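Local coordinates for protein serine protease inhibitor (Schistosoma haematobium, PDB 3STO) that probably inhibits serine proteases, as a schistosome member of the serpin family, at residues A[252-266]-A[375-389]. Numbering follows the deposited sequence.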
loop_
_atom_site.group_PDB
_atom_site.type_symbol
_atom_site.label_atom_id
_atom_site.label_comp_id
_atom_site.label_asym_id
_atom_site.label_seq_id
_atom_site.Cartn_x
_atom_site.Cartn_y
_atom_site.Cartn_z
ATOM N N ARG A 252 0.150 -16.903 4.359
ATOM C CA ARG A 252 -1.035 -16.117 4.046
ATOM C C ARG A 252 -0.685 -15.032 2.973
ATOM O O ARG A 252 -1.510 -14.617 2.164
ATOM C CB ARG A 252 -1.564 -15.470 5.338
ATOM C CG ARG A 252 -2.329 -14.188 5.083
ATOM C CD ARG A 252 -3.048 -13.706 6.312
ATOM N NE ARG A 252 -3.938 -12.595 5.985
ATOM C CZ ARG A 252 -4.630 -11.911 6.891
ATOM N NH1 ARG A 252 -4.523 -12.221 8.176
ATOM N NH2 ARG A 252 -5.422 -10.920 6.513
ATOM N N PHE A 253 0.555 -14.577 2.994
ATOM C CA PHE A 253 1.028 -13.583 2.063
ATOM C C PHE A 253 1.915 -14.219 0.987
ATOM O O PHE A 253 2.723 -15.111 1.270
ATOM C CB PHE A 253 1.786 -12.494 2.831
ATOM C CG PHE A 253 0.951 -11.848 3.896
ATOM C CD1 PHE A 253 -0.117 -11.011 3.540
ATOM C CD2 PHE A 253 1.206 -12.084 5.252
ATOM C CE1 PHE A 253 -0.919 -10.424 4.527
ATOM C CE2 PHE A 253 0.430 -11.504 6.214
ATOM C CZ PHE A 253 -0.652 -10.683 5.852
ATOM N N THR A 254 1.742 -13.753 -0.251
ATOM C CA THR A 254 2.546 -14.221 -1.373
ATOM C C THR A 254 2.940 -13.062 -2.284
ATOM O O THR A 254 2.251 -12.044 -2.341
ATOM C CB THR A 254 1.816 -15.326 -2.154
ATOM O OG1 THR A 254 2.684 -15.833 -3.149
ATOM C CG2 THR A 254 0.549 -14.815 -2.820
ATOM N N PHE A 255 4.088 -13.190 -2.941
ATOM C CA PHE A 255 4.548 -12.176 -3.869
ATOM C C PHE A 255 4.156 -12.591 -5.263
ATOM O O PHE A 255 4.620 -13.610 -5.737
ATOM C CB PHE A 255 6.052 -12.044 -3.781
ATOM C CG PHE A 255 6.611 -10.918 -4.581
ATOM C CD1 PHE A 255 6.310 -9.588 -4.250
ATOM C CD2 PHE A 255 7.523 -11.172 -5.594
ATOM C CE1 PHE A 255 6.879 -8.503 -4.974
ATOM C CE2 PHE A 255 8.094 -10.110 -6.333
ATOM C CZ PHE A 255 7.759 -8.769 -6.008
ATOM N N VAL A 256 3.264 -11.826 -5.888
ATOM C CA VAL A 256 2.732 -12.140 -7.199
ATOM C C VAL A 256 3.428 -11.269 -8.245
ATOM O O VAL A 256 3.427 -10.053 -8.113
ATOM C CB VAL A 256 1.212 -11.946 -7.222
ATOM C CG1 VAL A 256 0.642 -12.130 -8.657
ATOM C CG2 VAL A 256 0.549 -12.921 -6.214
ATOM N N ILE A 257 4.058 -11.903 -9.244
ATOM C CA ILE A 257 4.689 -11.191 -10.354
ATOM C C ILE A 257 3.878 -11.378 -11.603
ATOM O O ILE A 257 3.448 -12.482 -11.927
ATOM C CB ILE A 257 6.140 -11.622 -10.588
ATOM C CG1 ILE A 257 6.897 -11.657 -9.245
ATOM C CG2 ILE A 257 6.852 -10.713 -11.631
ATOM C CD1 ILE A 257 7.996 -12.718 -9.220
ATOM N N VAL A 258 3.605 -10.268 -12.273
ATOM C CA VAL A 258 2.851 -10.306 -13.507
ATOM C C VAL A 258 3.773 -9.872 -14.640
ATOM O O VAL A 258 4.160 -8.706 -14.717
ATOM C CB VAL A 258 1.623 -9.379 -13.484
ATOM C CG1 VAL A 258 0.823 -9.550 -14.769
ATOM C CG2 VAL A 258 0.745 -9.684 -12.282
ATOM N N LEU A 259 4.122 -10.822 -15.504
ATOM C CA LEU A 259 5.151 -10.599 -16.516
ATOM C C LEU A 259 4.523 -10.635 -17.902
ATOM O O LEU A 259 3.993 -11.661 -18.335
ATOM C CB LEU A 259 6.289 -11.635 -16.392
ATOM C CG LEU A 259 7.535 -11.365 -17.247
ATOM C CD1 LEU A 259 8.276 -10.073 -16.803
ATOM C CD2 LEU A 259 8.492 -12.549 -17.232
ATOM N N PRO A 260 4.567 -9.497 -18.601
ATOM C CA PRO A 260 4.084 -9.453 -19.990
ATOM C C PRO A 260 4.817 -10.475 -20.858
ATOM O O PRO A 260 6.021 -10.713 -20.681
ATOM C CB PRO A 260 4.445 -8.044 -20.430
ATOM C CG PRO A 260 4.511 -7.258 -19.150
ATOM C CD PRO A 260 5.129 -8.204 -18.168
ATOM N N LEU A 261 4.087 -11.074 -21.787
ATOM C CA LEU A 261 4.678 -12.076 -22.677
ATOM C C LEU A 261 5.770 -11.543 -23.620
ATOM O O LEU A 261 6.623 -12.286 -24.072
ATOM C CB LEU A 261 3.588 -12.851 -23.413
ATOM C CG LEU A 261 2.846 -13.708 -22.379
ATOM C CD1 LEU A 261 1.634 -14.421 -22.953
ATOM C CD2 LEU A 261 3.809 -14.703 -21.782
ATOM N N GLU A 262 5.789 -10.254 -23.896
ATOM C CA GLU A 262 6.914 -9.748 -24.659
ATOM C C GLU A 262 7.504 -8.562 -23.923
ATOM O O GLU A 262 7.014 -8.181 -22.870
ATOM C CB GLU A 262 6.503 -9.371 -26.078
ATOM C CG GLU A 262 6.193 -7.900 -26.224
ATOM C CD GLU A 262 4.789 -7.569 -25.821
ATOM O OE1 GLU A 262 3.906 -7.690 -26.703
ATOM O OE2 GLU A 262 4.569 -7.199 -24.640
ATOM N N LYS A 263 8.568 -7.983 -24.459
ATOM C CA LYS A 263 9.296 -7.015 -23.671
ATOM C C LYS A 263 8.847 -5.579 -23.923
ATOM O O LYS A 263 9.266 -4.678 -23.224
ATOM C CB LYS A 263 10.791 -7.140 -23.944
ATOM C CG LYS A 263 11.217 -6.661 -25.349
ATOM C CD LYS A 263 12.660 -7.064 -25.618
ATOM C CE LYS A 263 13.176 -6.439 -26.882
ATOM N NZ LYS A 263 14.640 -6.734 -27.054
ATOM N N TRP A 264 8.034 -5.348 -24.944
ATOM C CA TRP A 264 7.813 -3.958 -25.354
ATOM C C TRP A 264 6.617 -3.279 -24.685
ATOM O O TRP A 264 6.597 -2.065 -24.599
ATOM C CB TRP A 264 7.696 -3.818 -26.878
ATOM C CG TRP A 264 8.894 -4.318 -27.661
ATOM C CD1 TRP A 264 10.106 -3.705 -27.804
ATOM C CD2 TRP A 264 8.958 -5.519 -28.432
ATOM N NE1 TRP A 264 10.922 -4.457 -28.610
ATOM C CE2 TRP A 264 10.242 -5.581 -29.000
ATOM C CE3 TRP A 264 8.054 -6.560 -28.675
ATOM C CZ2 TRP A 264 10.653 -6.649 -29.780
ATOM C CZ3 TRP A 264 8.448 -7.593 -29.450
ATOM C CH2 TRP A 264 9.738 -7.637 -30.007
ATOM N N SER A 265 5.641 -4.075 -24.237
ATOM C CA SER A 265 4.354 -3.594 -23.717
ATOM C C SER A 265 3.912 -4.264 -22.400
ATOM O O SER A 265 4.158 -5.436 -22.177
ATOM C CB SER A 265 3.270 -3.828 -24.754
ATOM O OG SER A 265 1.994 -3.537 -24.207
ATOM N N LEU A 266 3.250 -3.515 -21.539
ATOM C CA LEU A 266 2.702 -4.070 -20.322
ATOM C C LEU A 266 1.462 -4.952 -20.604
ATOM O O LEU A 266 1.111 -5.819 -19.802
ATOM C CB LEU A 266 2.332 -2.950 -19.381
ATOM C CG LEU A 266 3.274 -2.473 -18.285
ATOM C CD1 LEU A 266 4.598 -3.139 -18.314
ATOM C CD2 LEU A 266 3.395 -0.954 -18.310
ATOM N N PHE A 375 10.684 -18.258 -16.153
ATOM C CA PHE A 375 10.029 -17.016 -15.748
ATOM C C PHE A 375 11.146 -16.054 -15.437
ATOM O O PHE A 375 11.616 -15.983 -14.294
ATOM C CB PHE A 375 9.137 -17.234 -14.517
ATOM C CG PHE A 375 8.109 -16.164 -14.310
ATOM C CD1 PHE A 375 6.893 -16.243 -14.936
ATOM C CD2 PHE A 375 8.359 -15.081 -13.461
ATOM C CE1 PHE A 375 5.939 -15.259 -14.733
ATOM C CE2 PHE A 375 7.421 -14.097 -13.260
ATOM C CZ PHE A 375 6.211 -14.172 -13.899
ATOM N N HIS A 376 11.586 -15.333 -16.462
ATOM C CA HIS A 376 12.781 -14.505 -16.344
ATOM C C HIS A 376 12.415 -13.031 -16.387
ATOM O O HIS A 376 11.972 -12.528 -17.402
ATOM C CB HIS A 376 13.782 -14.871 -17.443
ATOM C CG HIS A 376 14.287 -16.268 -17.335
ATOM N ND1 HIS A 376 15.054 -16.859 -18.315
ATOM C CD2 HIS A 376 14.142 -17.194 -16.357
ATOM C CE1 HIS A 376 15.348 -18.092 -17.952
ATOM N NE2 HIS A 376 14.808 -18.319 -16.763
ATOM N N VAL A 377 12.567 -12.357 -15.252
ATOM C CA VAL A 377 12.004 -11.019 -15.087
ATOM C C VAL A 377 13.055 -10.036 -15.618
ATOM O O VAL A 377 13.854 -9.508 -14.862
ATOM C CB VAL A 377 11.556 -10.751 -13.590
ATOM C CG1 VAL A 377 10.981 -9.371 -13.410
ATOM C CG2 VAL A 377 10.543 -11.783 -13.125
ATOM N N THR A 378 13.053 -9.824 -16.932
ATOM C CA THR A 378 14.117 -9.081 -17.600
ATOM C C THR A 378 13.637 -7.774 -18.252
ATOM O O THR A 378 14.401 -7.105 -18.961
ATOM C CB THR A 378 14.776 -9.958 -18.721
ATOM O OG1 THR A 378 13.758 -10.411 -19.610
ATOM C CG2 THR A 378 15.457 -11.153 -18.143
ATOM N N HIS A 379 12.375 -7.430 -18.027
ATOM C CA HIS A 379 11.748 -6.236 -18.585
ATOM C C HIS A 379 10.633 -5.803 -17.591
ATOM O O HIS A 379 10.332 -6.555 -16.657
ATOM C CB HIS A 379 11.219 -6.515 -20.018
ATOM C CG HIS A 379 10.408 -7.769 -20.145
ATOM N ND1 HIS A 379 9.035 -7.764 -20.238
ATOM C CD2 HIS A 379 10.785 -9.079 -20.212
ATOM C CE1 HIS A 379 8.599 -9.011 -20.361
ATOM N NE2 HIS A 379 9.643 -9.823 -20.358
ATOM N N PRO A 380 10.038 -4.606 -17.772
ATOM C CA PRO A 380 9.085 -4.064 -16.764
ATOM C C PRO A 380 7.912 -4.987 -16.404
ATOM O O PRO A 380 7.318 -5.678 -17.233
ATOM C CB PRO A 380 8.593 -2.753 -17.403
ATOM C CG PRO A 380 9.808 -2.321 -18.264
ATOM C CD PRO A 380 10.286 -3.632 -18.864
ATOM N N PHE A 381 7.589 -5.002 -15.126
ATOM C CA PHE A 381 6.615 -5.956 -14.634
ATOM C C PHE A 381 5.742 -5.348 -13.544
ATOM O O PHE A 381 6.090 -4.352 -12.915
ATOM C CB PHE A 381 7.324 -7.187 -14.088
ATOM C CG PHE A 381 8.291 -6.883 -12.964
ATOM C CD1 PHE A 381 9.573 -6.403 -13.229
ATOM C CD2 PHE A 381 7.924 -7.076 -11.645
ATOM C CE1 PHE A 381 10.466 -6.159 -12.211
ATOM C CE2 PHE A 381 8.820 -6.818 -10.608
ATOM C CZ PHE A 381 10.093 -6.368 -10.889
ATOM N N ILE A 382 4.611 -5.984 -13.306
ATOM C CA ILE A 382 3.741 -5.569 -12.218
ATOM C C ILE A 382 3.790 -6.629 -11.119
ATOM O O ILE A 382 3.826 -7.828 -11.387
ATOM C CB ILE A 382 2.306 -5.253 -12.758
ATOM C CG1 ILE A 382 2.300 -3.813 -13.296
ATOM C CG2 ILE A 382 1.224 -5.445 -11.705
ATOM C CD1 ILE A 382 1.954 -3.733 -14.702
ATOM N N CYS A 383 3.854 -6.188 -9.880
ATOM C CA CYS A 383 3.886 -7.140 -8.792
ATOM C C CYS A 383 3.009 -6.715 -7.604
ATOM O O CYS A 383 2.629 -5.540 -7.474
ATOM C CB CYS A 383 5.322 -7.435 -8.371
ATOM S SG CYS A 383 6.152 -6.019 -7.731
ATOM N N PHE A 384 2.676 -7.686 -6.756
ATOM C CA PHE A 384 1.797 -7.456 -5.625
ATOM C C PHE A 384 2.276 -8.225 -4.422
ATOM O O PHE A 384 2.867 -9.292 -4.565
ATOM C CB PHE A 384 0.420 -7.979 -5.952
ATOM C CG PHE A 384 -0.205 -7.367 -7.182
ATOM C CD1 PHE A 384 -0.967 -6.184 -7.081
ATOM C CD2 PHE A 384 -0.106 -8.000 -8.400
ATOM C CE1 PHE A 384 -1.596 -5.635 -8.170
ATOM C CE2 PHE A 384 -0.723 -7.459 -9.534
ATOM C CZ PHE A 384 -1.480 -6.277 -9.416
ATOM N N ILE A 385 2.056 -7.683 -3.228
ATOM C CA ILE A 385 1.998 -8.556 -2.073
ATOM C C ILE A 385 0.525 -8.907 -1.946
ATOM O O ILE A 385 -0.303 -8.030 -1.777
ATOM C CB ILE A 385 2.497 -7.892 -0.840
ATOM C CG1 ILE A 385 3.970 -7.549 -1.015
ATOM C CG2 ILE A 385 2.201 -8.775 0.392
ATOM C CD1 ILE A 385 4.514 -6.648 0.075
ATOM N N TYR A 386 0.187 -10.175 -2.126
ATOM C CA TYR A 386 -1.206 -10.581 -2.201
ATOM C C TYR A 386 -1.587 -11.249 -0.883
ATOM O O TYR A 386 -0.819 -12.056 -0.353
ATOM C CB TYR A 386 -1.395 -11.550 -3.382
ATOM C CG TYR A 386 -2.777 -12.149 -3.539
ATOM C CD1 TYR A 386 -3.848 -11.380 -3.967
ATOM C CD2 TYR A 386 -3.010 -13.494 -3.261
ATOM C CE1 TYR A 386 -5.111 -11.920 -4.121
ATOM C CE2 TYR A 386 -4.276 -14.050 -3.407
ATOM C CZ TYR A 386 -5.333 -13.249 -3.833
ATOM O OH TYR A 386 -6.602 -13.781 -3.996
ATOM N N ASP A 387 -2.768 -10.900 -0.363
ATOM C CA ASP A 387 -3.284 -11.457 0.895
ATOM C C ASP A 387 -4.296 -12.575 0.633
ATOM O O ASP A 387 -5.354 -12.337 0.052
ATOM C CB ASP A 387 -3.903 -10.351 1.731
ATOM C CG ASP A 387 -4.314 -10.823 3.122
ATOM O OD1 ASP A 387 -4.765 -11.986 3.297
ATOM O OD2 ASP A 387 -4.200 -10.001 4.047
ATOM N N GLN A 388 -3.976 -13.800 1.062
ATOM C CA GLN A 388 -4.744 -14.972 0.619
ATOM C C GLN A 388 -6.009 -15.142 1.410
ATOM O O GLN A 388 -6.919 -15.860 1.010
ATOM C CB GLN A 388 -3.912 -16.262 0.650
ATOM C CG GLN A 388 -2.646 -16.147 -0.153
ATOM C CD GLN A 388 -2.443 -17.303 -1.097
ATOM O OE1 GLN A 388 -3.289 -17.599 -1.966
ATOM N NE2 GLN A 388 -1.323 -17.977 -0.935
ATOM N N GLN A 389 -6.074 -14.452 2.531
ATOM C CA GLN A 389 -7.281 -14.474 3.326
ATOM C C GLN A 389 -8.257 -13.382 2.861
ATOM O O GLN A 389 -9.413 -13.660 2.528
ATOM C CB GLN A 389 -6.908 -14.342 4.793
ATOM C CG GLN A 389 -8.068 -14.475 5.725
ATOM C CD GLN A 389 -7.609 -14.363 7.122
ATOM O OE1 GLN A 389 -6.659 -15.067 7.526
ATOM N NE2 GLN A 389 -8.218 -13.431 7.879
#
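Leu259 is the bump to start with: its two methyls fit between two aromatic rings of 375-389. Leu259 CD2 sits over the face of the Phe375 ring, 4.3 Å from the ring centroid and almost on its normal, while CD1 lies against one face of the His379 imidazole. The opposite face of that imidazole is covered by Lys263 CA, 3.8 Å from the ring centroid, so the turn after strand 253-260 folds round the histidine and holds it as a filling between leucine and backbone. Pro260 O meets the ring edge at CE1. Beside this, Ile257 puts CG2, anti to its backbone N, into the angle between Phe375 and Phe381, 3.8 Å from Phe375 CE2.

Beyond it, strands 253-260 and 381-387 run antiparallel, zipped by paired backbone bonds at Val258–Ile382, Val256–Phe384 and Thr254–Tyr386. On one face the Phe255 ring leans against the small Cys383, with CZ 3.6 Å from SG in an oblique sulfur-aromatic contact. On the other face Val258 CG2 touches the edge of the Phe384 ring, Val256 CG2 packs on Tyr386 CB, and both aromatics touch Leu279 of helix 279-283.

At the far end Arg252 grips Asp387 side-on in a salt bridge, NE to OD1 and NH2 to OD2, both 2.9 Å; Glu103 takes NH1. The Gln389 amide stacks on the guanidinium, planes 23° apart, and Gln389 N also bonds Asp387 OD1, closing an Asx turn. With strands 241-247 and 392-399 flanking the pair, this is the antiparallel core of β-sheet B in the serpin fold.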